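Local coordinates for putative nucleoprotein (Infectious salmon anemia virus, PDB 4EWC) that encapsidates the negative-strand viral RNA, shielding it from nucleases and forming the ribonucleoprotein that serves as template for transcription and replication, at residues F412-N415 with G416-A419. Sequence-based numbering, arbitrary orientation.
Sequences FMKN and GEDA
Asn415 reaches forward to the backbone N-H of Glu417, a worked example of how a side chain in a loop can serve the first turn of a helix, here 417-425, whose N-cap position is held by Gly416. The loop follows helix 394-402 in the C-terminal orthomyxovirus nucleoprotein family region. From CB, covalently next to the peptide N of Gly416, a chi1 of 56° tucks CG in between the two backbone arms of its own residue, which brings the amide oxygen within bonding distance of Glu417 N. At the tip, OD1 accepts from Glu417 N at 3.0 Å. The bond is fairly straight (162° at the hydrogen), though the donor is tilted out of the carbonyl plane. OD1 also lies 3.3 Å from Glu417 CB and receives a weak hydrogen bond from Lys414 NZ. That ammonium is 4.1 Å from Glu417 OE1, too far for a salt bridge.

A water bridges the same turn, donating to Asn415 O and accepting from Ala419 N, and it lies in plane at the edge of the Phe412 ring. The ring's CE1 comes to 3.7 Å from Asp418 CB, while the Asp418 carboxylate, through OD2, takes the N-H of Asp411. Phe412 also packs on helix 142-162. Two N-H groups of the helix's first turn thus find acceptors outside the helix, one an amide oxygen and one a water, and the Lys414 ammonium probably polarises that amide oxygen and partly offsets the acidic charge nearby.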
loop_
_atom_site.group_PDB
_atom_site.type_symbol
_atom_site.label_atom_id
_atom_site.label_comp_id
_atom_site.label_asym_id
_atom_site.label_seq_id
_atom_site.Cartn_x
_atom_site.Cartn_y
_atom_site.Cartn_z
ATOM N N PHE A 412 -23.587 8.129 13.611
ATOM C CA PHE A 412 -22.733 7.016 13.171
ATOM C C PHE A 412 -22.929 6.700 11.695
ATOM O O PHE A 412 -22.331 5.760 11.192
ATOM C CB PHE A 412 -23.022 5.767 13.990
ATOM C CG PHE A 412 -22.777 5.934 15.470
ATOM C CD1 PHE A 412 -21.559 6.418 15.943
ATOM C CD2 PHE A 412 -23.763 5.596 16.391
ATOM C CE1 PHE A 412 -21.334 6.548 17.309
ATOM C CE2 PHE A 412 -23.544 5.725 17.738
ATOM C CZ PHE A 412 -22.328 6.197 18.206
HETATM N N MSE A 413 -23.787 7.476 11.027
HETATM C CA MSE A 413 -24.089 7.288 9.612
HETATM C C MSE A 413 -23.176 8.103 8.692
HETATM O O MSE A 413 -22.677 7.575 7.704
HETATM C CB MSE A 413 -25.544 7.654 9.305
HETATM C CG MSE A 413 -26.613 6.871 10.057
HETATM SE SE MSE A 413 -26.680 4.931 9.783
HETATM C CE MSE A 413 -27.087 4.850 7.879
ATOM N N LYS A 414 -22.971 9.380 9.016
ATOM C CA LYS A 414 -22.226 10.292 8.135
ATOM C C LYS A 414 -20.740 9.940 7.968
ATOM O O LYS A 414 -20.187 10.101 6.888
ATOM C CB LYS A 414 -22.355 11.755 8.583
ATOM C CG LYS A 414 -21.640 12.076 9.915
ATOM C CD LYS A 414 -21.571 13.579 10.219
ATOM C CE LYS A 414 -21.366 13.849 11.716
ATOM N NZ LYS A 414 -19.993 13.504 12.240
ATOM N N ASN A 415 -20.107 9.484 9.041
ATOM C CA ASN A 415 -18.710 9.082 9.021
ATOM C C ASN A 415 -18.322 8.402 10.334
ATOM O O ASN A 415 -19.187 8.072 11.142
ATOM C CB ASN A 415 -17.780 10.255 8.695
ATOM C CG ASN A 415 -17.950 11.433 9.650
ATOM O OD1 ASN A 415 -18.013 11.265 10.875
ATOM N ND2 ASN A 415 -18.009 12.636 9.090
ATOM N N GLY A 416 -17.029 8.194 10.550
ATOM C CA GLY A 416 -16.570 7.494 11.737
ATOM C C GLY A 416 -16.072 8.351 12.890
ATOM O O GLY A 416 -15.466 7.819 13.817
ATOM N N GLU A 417 -16.334 9.657 12.838
ATOM C CA GLU A 417 -15.855 10.585 13.876
ATOM C C GLU A 417 -16.286 10.218 15.300
ATOM O O GLU A 417 -15.463 10.114 16.192
ATOM C CB GLU A 417 -16.277 12.025 13.592
ATOM C CG GLU A 417 -15.766 13.010 14.618
ATOM C CD GLU A 417 -16.029 14.460 14.229
ATOM O OE1 GLU A 417 -17.048 15.021 14.675
ATOM O OE2 GLU A 417 -15.212 15.041 13.487
ATOM N N ASP A 418 -17.575 10.035 15.506
ATOM C CA ASP A 418 -18.063 9.697 16.810
ATOM C C ASP A 418 -17.579 8.324 17.208
ATOM O O ASP A 418 -17.246 8.091 18.370
ATOM C CB ASP A 418 -19.590 9.811 16.880
ATOM C CG ASP A 418 -20.074 11.228 16.614
ATOM O OD1 ASP A 418 -19.287 12.181 16.812
ATOM O OD2 ASP A 418 -21.237 11.398 16.196
ATOM N N ALA A 419 -17.516 7.408 16.259
ATOM C CA ALA A 419 -16.933 6.092 16.551
ATOM C C ALA A 419 -15.490 6.223 17.029
ATOM O O ALA A 419 -15.109 5.565 17.981
ATOM C CB ALA A 419 -17.030 5.158 15.365
HETATM O O HOH W 1 -19.084 6.989 13.701
#